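Local atomic coordinates of endoglycosidase (PDB entry 6Q64), a protein that probably hydrolyses O-glycosyl bonds of complex N-glycans, as an endo-acting member of glycoside hydrolase family 18. Residues 78-83 / 115-120; 108-113 / 178-183; 46-51 / 61-66; 57-62 / 122-127. The protein carries 1 engineered substitution. All blocks are in the same frame, centred on the assembly; numbering follows the deposited sequence.

Contact 1 of 4, residues 78-83 / 115-120; sequences GNWTGK and KADLKF
Gly82 and Asp117 bring the two backbones nearest, with their CA atoms 5.9 Å apart. Residues 78-83 form an irregular loop. Residues 115-120 are regular helix. Gly82 has a positive phi of 62°, which favours glycine. A beta carbon at this position would also press against Asp117 CB.

The central link is a hydrogen bond from the indole of Trp80. Trp80 NE1 donates to Asp117 OD2 over 2.8 Å, and the oxygen lies close to the ring plane, at the ring edge. The bond is fairly straight, at 156°. It reaches OD2 on the anti side of the carboxylate, somewhat out of the carboxylate plane. In Trp80 the indole is swung away from the backbone N (chi1 171°), which carries it out of the loop toward the helix. Further along the indole, Trp80 CZ2 packs on Leu118 CB at 4.2 Å, and the two side chains cross at about a right angle.

The carboxylate has further partners. OD2 also accepts from Leu91 N, and OD1 accepts from Lys92 N. The buried charge is therefore met by three N-H groups.

The loop follows strand 72-76 of the TIM barrel, and helix 112-123 is the crossover between the adjacent parallel strands 100-102 and 128-135. Asp117 thus joins this helix to two parts of the long connection between strands 72-76 and 100-102.

Contact 2 of 4, residues 108-113 / 178-183; sequences GYLSDE and EKYNLD
Tyr180 packs on Leu110 from the turn that ends helix 162-179, a Schellman motif with Asn181 as its positive-phi residue. Leu110 lies on the approach to helix 112-123, just before its N-cap, Ser111. Tyr180 CG is anti to the carbonyl carbon (chi1 -74°), which turns the ring toward Leu110. Leu110 CG sits over one face of the Tyr180 ring, 4.0 Å from the centroid and 23° off the ring normal, a CH-pi contact. Leu110 CD1 reaches back to Tyr180 CB at 3.7 Å. CG of Lys179 lies on the opposite face, sandwiching the ring between two aliphatic groups. Along the 108-110 backbone, Tyr180 CE2 comes within 3.8 Å of Gly108 CA. A serine in place of Tyr180 has no ring, and would probably leave Leu110 without its apolar support and open a gap beside the 108-110 backbone. This surface contact joins the loop leading into helix 112-123 to the C-terminal turn of helix 162-179, which leads into strand 184-189 of the TIM barrel.

Contact 3 of 4, residues 46-51 / 61-66; sequences QTEEDL and QIREYR
Glu48 and Arg63 form a surface salt bridge between the loop that leads to helix 53-65 and the helix itself. Glu48 OE2 lies 2.8 Å from Arg63 NH2. A single oxygen meets a single nitrogen, and the carboxylate and guanidinium planes are turned 82° apart, so the groups do not pair side by side. The backbones are far apart here, and long side chains bridge the distance. Glu48 sends CG away from its backbone N (chi1 -163°), and Arg63 bends at chi3 to bring NH2 to it.

The loop is shaped by an ST turn in which Thr47 OG1 accepts from Glu49 N at 3.2 Å. Asp50 OD2 reaches back to Gln46 N, at 3.0 Å. These bonds help fix the backbone on both sides of Glu48.

Cutting Glu48 back to an alanine is likely to leave Arg63 NH2 without its anionic mate and freer to turn. The guanidinium has a second anchor, since Arg63 NE donates to the backbone oxygen of Val124.

Contact 4 of 4, residues 57-62 / 122-127; sequences EYFAQI and QEVKGG
Phe59 and Lys125 mark the closest backbone approach, with CA atoms 6.0 Å apart, where helix 53-65 passes the turn that ends helix 112-123. With CG anti to the carbonyl carbon (chi1 -75°), the Phe59 ring lies across both Val124 and Lys125. Phe59 CD2 meets Val124 CG1 at 3.6 Å, and this methyl also touches Phe59 CG. Phe59 CB rests near the backbone oxygen of Val124, at 3.5 Å. On the same side of the ring plane, but across the ring from CD2, Phe59 CE1 packs on the aliphatic chain of Lys125, 4.0 Å from Lys125 CE. Both approaches are oblique.

The turn at 124-127 carries the chain from helix 112-123 into strand 128-135 of the TIM barrel, while helix 53-65 precedes the first strand, 72-76. The contact therefore lays an N-terminal helix against a helix-to-strand turn.

Tyr58 covers the ring face turned away from Val124 and Lys125, with Tyr58 CD2 3.7 Å above the Phe59 plane. Leu51 touches both Phe59 and Val124. Lys125 NZ forms a salt bridge with Asp96 OD1 and a hydrogen bond with Lys92 O, while Tyr58 OH is hydrogen-bonded to Asp96 OD2.

From the N terminus, contact 3 comes first and closes a short loop around most of helix 53-65. Contact 4 opens on the same helix before contact 3 has closed, and the two share Gln61 and Ile62. Contact 4 closes at the C-terminal end of helix 112-123. Contact 1 opens and closes within that span, tying the loop after strand 72-76 to the same helix. Contact 2 starts at 108-113, between the two segments of contact 1, and closes only at 178-183. It therefore crosses both contact 1 and contact 4. Helix 112-123 and its flanks serve contacts 1, 2 and 4, joining the N-terminal helix 53-65 to the early strands and helices of the barrel.

Contact 1 of 4, residues 78-83 / 115-120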
loop_
_atom_site.group_PDB
_atom_site.type_symbol
_atom_site.label_atom_id
_atom_site.label_comp_id
_atom_site.label_asym_id
_atom_site.label_seq_id
_atom_site.Cartn_x
_atom_site.Cartn_y
_atom_site.Cartn_z
ATOM N N GLY A 78 -3.140 0.561 10.954
ATOM C CA GLY A 78 -3.975 -0.193 11.913
ATOM C C GLY A 78 -4.703 0.720 12.892
ATOM O O GLY A 78 -4.218 1.841 13.099
ATOM N N ASN A 79 -5.814 0.232 13.470
ATOM C CA ASN A 79 -6.670 0.889 14.502
ATOM C C ASN A 79 -7.304 2.133 13.883
ATOM O O ASN A 79 -7.259 3.212 14.517
ATOM C CB ASN A 79 -5.914 1.286 15.783
ATOM C CG ASN A 79 -5.054 0.188 16.387
ATOM O OD1 ASN A 79 -3.861 0.042 16.066
ATOM N ND2 ASN A 79 -5.647 -0.565 17.302
ATOM N N TRP A 80 -7.833 2.013 12.670
ATOM C CA TRP A 80 -8.454 3.171 11.983
ATOM C C TRP A 80 -9.905 3.346 12.451
ATOM O O TRP A 80 -10.756 2.542 12.022
ATOM C CB TRP A 80 -8.373 3.015 10.472
ATOM C CG TRP A 80 -9.180 4.069 9.786
ATOM C CD1 TRP A 80 -9.184 5.403 10.068
ATOM C CD2 TRP A 80 -10.153 3.879 8.746
ATOM N NE1 TRP A 80 -10.057 6.064 9.253
ATOM C CE2 TRP A 80 -10.661 5.158 8.423
ATOM C CE3 TRP A 80 -10.627 2.763 8.043
ATOM C CZ2 TRP A 80 -11.611 5.351 7.422
ATOM C CZ3 TRP A 80 -11.558 2.954 7.046
ATOM C CH2 TRP A 80 -12.041 4.232 6.744
ATOM N N THR A 81 -10.194 4.383 13.253
ATOM C CA THR A 81 -11.535 4.604 13.864
ATOM C C THR A 81 -12.155 5.941 13.443
ATOM O O THR A 81 -13.392 5.983 13.329
ATOM C CB THR A 81 -11.504 4.502 15.395
ATOM O OG1 THR A 81 -11.042 5.745 15.936
ATOM C CG2 THR A 81 -10.683 3.329 15.889
ATOM N N GLY A 82 -11.361 6.991 13.257
ATOM C CA GLY A 82 -11.873 8.354 12.997
ATOM C C GLY A 82 -12.717 8.909 14.142
ATOM O O GLY A 82 -13.619 9.714 13.841
ATOM N N LYS A 83 -12.419 8.537 15.398
ATOM C CA LYS A 83 -13.371 8.651 16.538
ATOM C C LYS A 83 -13.132 9.927 17.339
ATOM O O LYS A 83 -14.068 10.367 18.040
ATOM C CB LYS A 83 -13.316 7.434 17.466
ATOM C CG LYS A 83 -14.067 6.200 16.969
ATOM C CD LYS A 83 -15.472 6.453 16.478
ATOM C CE LYS A 83 -16.426 6.708 17.613
ATOM N NZ LYS A 83 -17.179 5.477 17.949
ATOM N N LYS A 115 -16.423 6.807 7.386
ATOM C CA LYS A 115 -16.836 7.266 6.032
ATOM C C LYS A 115 -16.380 8.719 5.814
ATOM O O LYS A 115 -15.895 8.997 4.685
ATOM C CB LYS A 115 -18.337 7.060 5.838
ATOM C CG LYS A 115 -18.760 5.596 5.755
ATOM C CD LYS A 115 -20.235 5.395 5.423
ATOM C CE LYS A 115 -20.889 4.346 6.288
ATOM N NZ LYS A 115 -22.275 4.110 5.848
ATOM N N ALA A 116 -16.478 9.584 6.850
ATOM C CA ALA A 116 -16.245 11.058 6.786
ATOM C C ALA A 116 -14.750 11.402 6.749
ATOM O O ALA A 116 -14.393 12.382 6.059
ATOM C CB ALA A 116 -16.887 11.746 7.962
ATOM N N ASP A 117 -13.957 10.694 7.561
ATOM C CA ASP A 117 -12.476 10.759 7.636
ATOM C C ASP A 117 -11.952 10.500 6.222
ATOM O O ASP A 117 -11.298 11.374 5.633
ATOM C CB ASP A 117 -11.936 9.724 8.637
ATOM C CG ASP A 117 -10.420 9.854 8.920
ATOM O OD1 ASP A 117 -9.865 10.932 8.611
ATOM O OD2 ASP A 117 -9.794 8.866 9.431
ATOM N N LEU A 118 -12.320 9.341 5.679
ATOM C CA LEU A 118 -12.005 8.906 4.303
ATOM C C LEU A 118 -12.432 9.981 3.295
ATOM O O LEU A 118 -11.629 10.271 2.392
ATOM C CB LEU A 118 -12.720 7.580 4.047
ATOM C CG LEU A 118 -12.504 6.998 2.653
ATOM C CD1 LEU A 118 -11.041 6.641 2.463
ATOM C CD2 LEU A 118 -13.391 5.789 2.411
ATOM N N LYS A 119 -13.636 10.548 3.410
ATOM C CA LYS A 119 -14.141 11.510 2.386
ATOM C C LYS A 119 -13.161 12.694 2.331
ATOM O O LYS A 119 -12.844 13.162 1.207
ATOM C CB LYS A 119 -15.598 11.918 2.645
ATOM C CG LYS A 119 -16.166 12.984 1.700
ATOM C CD LYS A 119 -17.659 12.887 1.409
ATOM C CE LYS A 119 -17.984 11.662 0.556
ATOM N NZ LYS A 119 -19.429 11.311 0.578
ATOM N N PHE A 120 -12.659 13.128 3.493
ATOM C CA PHE A 120 -11.788 14.322 3.647
ATOM C C PHE A 120 -10.407 13.970 3.083
ATOM O O PHE A 120 -9.873 14.669 2.187
ATOM C CB PHE A 120 -11.728 14.767 5.115
ATOM C CG PHE A 120 -10.952 16.034 5.301
ATOM C CD1 PHE A 120 -9.582 16.010 5.412
ATOM C CD2 PHE A 120 -11.579 17.260 5.261
ATOM C CE1 PHE A 120 -8.862 17.186 5.522
ATOM C CE2 PHE A 120 -10.858 18.437 5.379
ATOM C CZ PHE A 120 -9.500 18.396 5.508
#

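Contact 2 of 4, residues 108-113 / 178-183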
loop_
_atom_site.group_PDB
_atom_site.type_symbol
_atom_site.label_atom_id
_atom_site.label_comp_id
_atom_site.label_asym_id
_atom_site.label_seq_id
_atom_site.Cartn_x
_atom_site.Cartn_y
_atom_site.Cartn_z
ATOM N N GLY A 108 -15.163 -4.460 6.513
ATOM C CA GLY A 108 -16.379 -3.766 6.072
ATOM C C GLY A 108 -17.015 -3.062 7.245
ATOM O O GLY A 108 -16.262 -2.585 8.120
ATOM N N TYR A 109 -18.343 -2.981 7.233
ATOM C CA TYR A 109 -19.159 -2.366 8.307
ATOM C C TYR A 109 -18.499 -1.077 8.838
ATOM O O TYR A 109 -18.304 -1.022 10.065
ATOM C CB TYR A 109 -19.294 -3.385 9.437
ATOM C CG TYR A 109 -20.075 -4.642 9.128
ATOM C CD1 TYR A 109 -21.457 -4.598 9.015
ATOM C CD2 TYR A 109 -19.459 -5.885 9.050
ATOM C CE1 TYR A 109 -22.208 -5.742 8.797
ATOM C CE2 TYR A 109 -20.195 -7.040 8.829
ATOM C CZ TYR A 109 -21.572 -6.964 8.699
ATOM O OH TYR A 109 -22.330 -8.070 8.468
ATOM N N LEU A 110 -18.153 -0.096 7.981
ATOM C CA LEU A 110 -17.514 1.193 8.388
ATOM C C LEU A 110 -18.509 2.098 9.143
ATOM O O LEU A 110 -19.691 2.176 8.732
ATOM C CB LEU A 110 -16.982 1.939 7.159
ATOM C CG LEU A 110 -15.834 1.288 6.372
ATOM C CD1 LEU A 110 -15.276 2.265 5.342
ATOM C CD2 LEU A 110 -14.702 0.781 7.260
ATOM N N SER A 111 -18.034 2.795 10.187
ATOM C CA SER A 111 -18.775 3.854 10.926
ATOM C C SER A 111 -18.935 5.098 10.042
ATOM O O SER A 111 -18.126 5.289 9.122
ATOM C CB SER A 111 -18.099 4.202 12.243
ATOM O OG SER A 111 -16.874 4.916 12.074
ATOM N N ASP A 112 -19.951 5.909 10.328
ATOM C CA ASP A 112 -20.224 7.225 9.682
ATOM C C ASP A 112 -18.986 8.146 9.813
ATOM O O ASP A 112 -18.752 9.023 8.899
ATOM C CB ASP A 112 -21.468 7.869 10.315
ATOM C CG ASP A 112 -22.766 7.111 10.088
ATOM O OD1 ASP A 112 -22.774 6.160 9.238
ATOM O OD2 ASP A 112 -23.754 7.474 10.763
ATOM N N GLU A 113 -18.250 7.973 10.930
ATOM C CA GLU A 113 -17.031 8.751 11.302
ATOM C C GLU A 113 -15.821 8.237 10.483
ATOM O O GLU A 113 -14.920 9.040 10.160
ATOM C CB GLU A 113 -16.770 8.698 12.821
ATOM C CG GLU A 113 -17.952 9.104 13.696
ATOM C CD GLU A 113 -18.899 7.993 14.144
ATOM O OE1 GLU A 113 -20.126 8.178 14.021
ATOM O OE2 GLU A 113 -18.413 6.942 14.623
ATOM N N GLU A 178 -16.409 -0.704 -3.730
ATOM C CA GLU A 178 -17.256 0.352 -4.358
ATOM C C GLU A 178 -18.288 0.809 -3.319
ATOM O O GLU A 178 -18.677 1.998 -3.339
ATOM C CB GLU A 178 -17.911 -0.157 -5.649
ATOM C CG GLU A 178 -16.907 -0.591 -6.719
ATOM C CD GLU A 178 -17.479 -0.898 -8.102
ATOM O OE1 GLU A 178 -16.903 -1.744 -8.843
ATOM O OE2 GLU A 178 -18.486 -0.269 -8.451
ATOM N N LYS A 179 -18.670 -0.112 -2.428
ATOM C CA LYS A 179 -19.710 0.061 -1.378
ATOM C C LYS A 179 -19.261 1.097 -0.342
ATOM O O LYS A 179 -20.111 1.783 0.190
ATOM C CB LYS A 179 -19.984 -1.274 -0.674
ATOM C CG LYS A 179 -20.581 -1.140 0.717
ATOM C CD LYS A 179 -21.001 -2.438 1.352
ATOM C CE LYS A 179 -22.036 -2.219 2.435
ATOM N NZ LYS A 179 -22.850 -3.435 2.626
ATOM N N TYR A 180 -17.976 1.160 -0.023
ATOM C CA TYR A 180 -17.439 2.063 1.021
ATOM C C TYR A 180 -16.607 3.158 0.337
ATOM O O TYR A 180 -15.913 3.892 1.031
ATOM C CB TYR A 180 -16.747 1.207 2.087
ATOM C CG TYR A 180 -17.705 0.451 2.986
ATOM C CD1 TYR A 180 -18.568 1.132 3.852
ATOM C CD2 TYR A 180 -17.747 -0.939 2.993
ATOM C CE1 TYR A 180 -19.438 0.460 4.699
ATOM C CE2 TYR A 180 -18.619 -1.625 3.830
ATOM C CZ TYR A 180 -19.466 -0.925 4.685
ATOM O OH TYR A 180 -20.341 -1.600 5.493
ATOM N N ASN A 181 -16.752 3.278 -0.991
ATOM C CA ASN A 181 -16.003 4.159 -1.940
ATOM C C ASN A 181 -14.480 4.166 -1.664
ATOM O O ASN A 181 -13.831 5.202 -1.940
ATOM C CB ASN A 181 -16.637 5.553 -2.008
ATOM C CG ASN A 181 -15.873 6.506 -2.908
ATOM O OD1 ASN A 181 -15.652 6.234 -4.080
ATOM N ND2 ASN A 181 -15.403 7.608 -2.353
ATOM N N LEU A 182 -13.887 3.045 -1.247
ATOM C CA LEU A 182 -12.412 2.935 -1.072
ATOM C C LEU A 182 -11.702 3.006 -2.444
ATOM O O LEU A 182 -12.390 2.943 -3.488
ATOM C CB LEU A 182 -12.122 1.640 -0.310
ATOM C CG LEU A 182 -12.534 1.660 1.167
ATOM C CD1 LEU A 182 -12.782 0.261 1.721
ATOM C CD2 LEU A 182 -11.484 2.366 2.013
ATOM N N ASP A 183 -10.379 3.186 -2.475
ATOM C CA ASP A 183 -9.666 3.539 -3.735
ATOM C C ASP A 183 -8.943 2.321 -4.311
ATOM O O ASP A 183 -8.267 2.493 -5.318
ATOM C CB ASP A 183 -8.695 4.709 -3.561
ATOM C CG ASP A 183 -9.254 5.800 -2.667
ATOM O OD1 ASP A 183 -9.124 5.656 -1.420
ATOM O OD2 ASP A 183 -9.852 6.764 -3.217
#

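Contact 3 of 4, residues 46-51 / 61-66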
loop_
_atom_site.group_PDB
_atom_site.type_symbol
_atom_site.label_atom_id
_atom_site.label_comp_id
_atom_site.label_asym_id
_atom_site.label_seq_id
_atom_site.Cartn_x
_atom_site.Cartn_y
_atom_site.Cartn_z
ATOM N N GLN A 46 -14.516 18.519 7.732
ATOM C CA GLN A 46 -15.117 17.383 6.972
ATOM C C GLN A 46 -15.037 17.592 5.462
ATOM O O GLN A 46 -15.064 16.587 4.744
ATOM C CB GLN A 46 -16.586 17.201 7.360
ATOM C CG GLN A 46 -16.799 17.052 8.863
ATOM C CD GLN A 46 -15.944 15.985 9.510
ATOM O OE1 GLN A 46 -15.434 15.069 8.865
ATOM N NE2 GLN A 46 -15.758 16.101 10.811
ATOM N N THR A 47 -14.972 18.837 5.003
ATOM C CA THR A 47 -15.019 19.195 3.568
ATOM C C THR A 47 -14.281 20.506 3.358
ATOM O O THR A 47 -14.192 21.285 4.323
ATOM C CB THR A 47 -16.457 19.397 3.074
ATOM O OG1 THR A 47 -16.977 20.563 3.715
ATOM C CG2 THR A 47 -17.352 18.212 3.354
ATOM N N GLU A 48 -13.875 20.759 2.115
ATOM C CA GLU A 48 -13.341 22.063 1.636
ATOM C C GLU A 48 -14.172 23.269 2.151
ATOM O O GLU A 48 -13.614 24.377 2.190
ATOM C CB GLU A 48 -13.265 22.012 0.105
ATOM C CG GLU A 48 -12.380 23.088 -0.499
ATOM C CD GLU A 48 -11.498 22.608 -1.639
ATOM O OE1 GLU A 48 -12.070 22.208 -2.685
ATOM O OE2 GLU A 48 -10.231 22.597 -1.471
ATOM N N GLU A 49 -15.448 23.101 2.526
ATOM C CA GLU A 49 -16.323 24.215 3.008
ATOM C C GLU A 49 -15.881 24.654 4.411
ATOM O O GLU A 49 -16.102 25.814 4.723
ATOM C CB GLU A 49 -17.818 23.846 3.000
ATOM C CG GLU A 49 -18.530 24.016 1.648
ATOM C CD GLU A 49 -17.701 23.691 0.402
ATOM O OE1 GLU A 49 -17.252 22.517 0.247
ATOM O OE2 GLU A 49 -17.466 24.620 -0.409
ATOM N N ASP A 50 -15.251 23.784 5.209
ATOM C CA ASP A 50 -14.875 24.055 6.630
ATOM C C ASP A 50 -13.519 24.793 6.777
ATOM O O ASP A 50 -13.150 25.150 7.947
ATOM C CB ASP A 50 -14.860 22.754 7.435
ATOM C CG ASP A 50 -16.221 22.099 7.596
ATOM O OD1 ASP A 50 -17.183 22.777 8.030
ATOM O OD2 ASP A 50 -16.301 20.900 7.305
ATOM N N LEU A 51 -12.808 25.072 5.677
ATOM C CA LEU A 51 -11.433 25.650 5.676
ATOM C C LEU A 51 -11.454 27.094 5.185
ATOM O O LEU A 51 -12.281 27.431 4.368
ATOM C CB LEU A 51 -10.556 24.834 4.720
ATOM C CG LEU A 51 -10.453 23.326 4.960
ATOM C CD1 LEU A 51 -9.670 22.686 3.827
ATOM C CD2 LEU A 51 -9.782 22.995 6.289
ATOM N N GLN A 61 -2.230 22.566 -3.557
ATOM C CA GLN A 61 -0.827 22.260 -3.912
ATOM C C GLN A 61 -0.507 20.836 -3.468
ATOM O O GLN A 61 0.275 20.170 -4.167
ATOM C CB GLN A 61 0.159 23.188 -3.231
ATOM C CG GLN A 61 -0.325 24.615 -3.227
ATOM C CD GLN A 61 0.391 25.444 -4.250
ATOM O OE1 GLN A 61 0.663 24.975 -5.354
ATOM N NE2 GLN A 61 0.701 26.679 -3.862
ATOM N N ILE A 62 -1.058 20.383 -2.347
ATOM C CA ILE A 62 -0.777 18.999 -1.880
ATOM C C ILE A 62 -1.363 18.056 -2.923
ATOM O O ILE A 62 -0.659 17.137 -3.332
ATOM C CB ILE A 62 -1.308 18.722 -0.463
ATOM C CG1 ILE A 62 -0.616 19.621 0.560
ATOM C CG2 ILE A 62 -1.129 17.258 -0.085
ATOM C CD1 ILE A 62 0.887 19.564 0.484
ATOM N N ARG A 63 -2.598 18.323 -3.338
ATOM C CA ARG A 63 -3.329 17.521 -4.344
ATOM C C ARG A 63 -2.537 17.507 -5.663
ATOM O O ARG A 63 -2.514 16.424 -6.287
ATOM C CB ARG A 63 -4.757 18.048 -4.496
ATOM C CG ARG A 63 -5.802 17.243 -3.733
ATOM C CD ARG A 63 -7.224 17.710 -4.057
ATOM N NE ARG A 63 -7.661 18.720 -3.094
ATOM C CZ ARG A 63 -7.845 20.009 -3.340
ATOM N NH1 ARG A 63 -7.721 20.501 -4.557
ATOM N NH2 ARG A 63 -8.194 20.807 -2.347
ATOM N N GLU A 64 -1.924 18.638 -6.056
ATOM C CA GLU A 64 -1.058 18.756 -7.264
ATOM C C GLU A 64 0.163 17.843 -7.098
ATOM O O GLU A 64 0.349 16.926 -7.903
ATOM C CB GLU A 64 -0.635 20.205 -7.528
ATOM C CG GLU A 64 -1.684 21.034 -8.269
ATOM C CD GLU A 64 -1.960 20.683 -9.739
ATOM O OE1 GLU A 64 -2.601 19.626 -10.027
ATOM O OE2 GLU A 64 -1.550 21.485 -10.613
ATOM N N TYR A 65 0.961 18.090 -6.080
ATOM C CA TYR A 65 2.145 17.285 -5.681
ATOM C C TYR A 65 1.925 15.776 -5.892
ATOM O O TYR A 65 2.801 15.036 -6.367
ATOM C CB TYR A 65 2.410 17.523 -4.194
ATOM C CG TYR A 65 3.584 16.767 -3.654
ATOM C CD1 TYR A 65 4.864 17.106 -4.062
ATOM C CD2 TYR A 65 3.417 15.720 -2.759
ATOM C CE1 TYR A 65 5.971 16.421 -3.601
ATOM C CE2 TYR A 65 4.516 15.015 -2.288
ATOM C CZ TYR A 65 5.795 15.387 -2.696
ATOM O OH TYR A 65 6.909 14.746 -2.226
ATOM N N ARG A 66 0.782 15.300 -5.436
ATOM C CA ARG A 66 0.410 13.865 -5.377
ATOM C C ARG A 66 0.596 13.263 -6.781
ATOM O O ARG A 66 0.816 12.058 -6.905
ATOM C CB ARG A 66 -1.055 13.837 -4.909
ATOM C CG ARG A 66 -1.523 12.595 -4.166
ATOM C CD ARG A 66 -1.895 12.932 -2.735
ATOM N NE ARG A 66 -0.710 12.890 -1.912
ATOM C CZ ARG A 66 -0.631 13.243 -0.647
ATOM N NH1 ARG A 66 -1.683 13.716 0.007
ATOM N NH2 ARG A 66 0.540 13.110 -0.050
#

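Contact 4 of 4, residues 57-62 / 122-127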
loop_
_atom_site.group_PDB
_atom_site.type_symbol
_atom_site.label_atom_id
_atom_site.label_comp_id
_atom_site.label_asym_id
_atom_site.label_seq_id
_atom_site.Cartn_x
_atom_site.Cartn_y
_atom_site.Cartn_z
ATOM N N GLU A 57 -6.208 26.515 -0.532
ATOM C CA GLU A 57 -5.107 26.703 -1.502
ATOM C C GLU A 57 -3.957 25.787 -1.086
ATOM O O GLU A 57 -3.356 25.155 -1.979
ATOM C CB GLU A 57 -4.710 28.187 -1.614
ATOM C CG GLU A 57 -3.515 28.476 -2.551
ATOM C CD GLU A 57 -3.564 27.979 -4.012
ATOM O OE1 GLU A 57 -4.427 28.478 -4.791
ATOM O OE2 GLU A 57 -2.720 27.104 -4.399
ATOM N N TYR A 58 -3.668 25.694 0.211
ATOM C CA TYR A 58 -2.570 24.844 0.727
ATOM C C TYR A 58 -2.816 23.422 0.243
ATOM O O TYR A 58 -1.882 22.824 -0.235
ATOM C CB TYR A 58 -2.480 24.815 2.254
ATOM C CG TYR A 58 -1.627 23.687 2.793
ATOM C CD1 TYR A 58 -0.273 23.635 2.520
ATOM C CD2 TYR A 58 -2.173 22.626 3.515
ATOM C CE1 TYR A 58 0.520 22.592 2.987
ATOM C CE2 TYR A 58 -1.395 21.571 3.992
ATOM C CZ TYR A 58 -0.034 21.555 3.731
ATOM O OH TYR A 58 0.783 20.556 4.194
ATOM N N PHE A 59 -4.013 22.871 0.432
ATOM C CA PHE A 59 -4.261 21.430 0.155
ATOM C C PHE A 59 -4.401 21.231 -1.357
ATOM O O PHE A 59 -4.327 20.089 -1.793
ATOM C CB PHE A 59 -5.491 20.895 0.893
ATOM C CG PHE A 59 -5.316 20.648 2.369
ATOM C CD1 PHE A 59 -4.423 19.701 2.830
ATOM C CD2 PHE A 59 -6.077 21.328 3.300
ATOM C CE1 PHE A 59 -4.275 19.459 4.184
ATOM C CE2 PHE A 59 -5.931 21.073 4.655
ATOM C CZ PHE A 59 -5.026 20.146 5.099
ATOM N N ALA A 60 -4.626 22.306 -2.122
ATOM C CA ALA A 60 -4.672 22.283 -3.604
ATOM C C ALA A 60 -3.268 21.958 -4.131
ATOM O O ALA A 60 -3.165 21.116 -5.044
ATOM C CB ALA A 60 -5.183 23.592 -4.147
ATOM N N GLN A 61 -2.230 22.566 -3.557
ATOM C CA GLN A 61 -0.827 22.260 -3.912
ATOM C C GLN A 61 -0.507 20.836 -3.468
ATOM O O GLN A 61 0.275 20.170 -4.167
ATOM C CB GLN A 61 0.159 23.188 -3.231
ATOM C CG GLN A 61 -0.325 24.615 -3.227
ATOM C CD GLN A 61 0.391 25.444 -4.250
ATOM O OE1 GLN A 61 0.663 24.975 -5.354
ATOM N NE2 GLN A 61 0.701 26.679 -3.862
ATOM N N ILE A 62 -1.058 20.383 -2.347
ATOM C CA ILE A 62 -0.777 18.999 -1.880
ATOM C C ILE A 62 -1.363 18.056 -2.923
ATOM O O ILE A 62 -0.659 17.137 -3.332
ATOM C CB ILE A 62 -1.308 18.722 -0.463
ATOM C CG1 ILE A 62 -0.616 19.621 0.560
ATOM C CG2 ILE A 62 -1.129 17.258 -0.085
ATOM C CD1 ILE A 62 0.887 19.564 0.484
ATOM N N GLN A 122 -9.687 11.734 0.949
ATOM C CA GLN A 122 -9.755 11.559 -0.519
ATOM C C GLN A 122 -9.859 12.907 -1.219
ATOM O O GLN A 122 -9.055 13.117 -2.080
ATOM C CB GLN A 122 -10.924 10.666 -0.916
ATOM C CG GLN A 122 -10.743 9.207 -0.537
ATOM C CD GLN A 122 -12.054 8.484 -0.676
ATOM O OE1 GLN A 122 -13.133 9.092 -0.737
ATOM N NE2 GLN A 122 -11.961 7.166 -0.738
ATOM N N GLU A 123 -10.827 13.756 -0.876
ATOM C CA GLU A 123 -11.261 14.939 -1.679
ATOM C C GLU A 123 -10.392 16.189 -1.431
ATOM O O GLU A 123 -10.285 17.049 -2.333
ATOM C CB GLU A 123 -12.694 15.295 -1.303
ATOM C CG GLU A 123 -13.747 14.410 -1.952
ATOM C CD GLU A 123 -15.160 14.991 -1.961
ATOM O OE1 GLU A 123 -16.033 14.411 -2.643
ATOM O OE2 GLU A 123 -15.390 16.028 -1.290
ATOM N N VAL A 124 -9.842 16.338 -0.226
ATOM C CA VAL A 124 -9.128 17.574 0.199
ATOM C C VAL A 124 -7.637 17.267 0.173
ATOM O O VAL A 124 -6.912 17.969 -0.519
ATOM C CB VAL A 124 -9.594 18.056 1.591
ATOM C CG1 VAL A 124 -8.677 19.121 2.155
ATOM C CG2 VAL A 124 -11.018 18.559 1.567
ATOM N N LYS A 125 -7.207 16.285 0.952
ATOM C CA LYS A 125 -5.876 15.666 0.795
ATOM C C LYS A 125 -5.992 14.852 -0.493
ATOM O O LYS A 125 -7.133 14.513 -0.864
ATOM C CB LYS A 125 -5.595 14.834 2.043
ATOM C CG LYS A 125 -5.571 15.644 3.325
ATOM C CD LYS A 125 -4.996 14.891 4.508
ATOM C CE LYS A 125 -3.893 15.660 5.198
ATOM N NZ LYS A 125 -3.052 14.748 6.003
ATOM N N GLY A 126 -4.934 14.514 -1.194
ATOM C CA GLY A 126 -5.208 13.737 -2.426
ATOM C C GLY A 126 -5.192 12.244 -2.173
ATOM O O GLY A 126 -4.657 11.501 -3.032
ATOM N N GLY A 127 -5.649 11.814 -1.000
ATOM C CA GLY A 127 -5.202 10.532 -0.414
ATOM C C GLY A 127 -6.018 9.367 -0.918
ATOM O O GLY A 127 -7.157 9.604 -1.419
#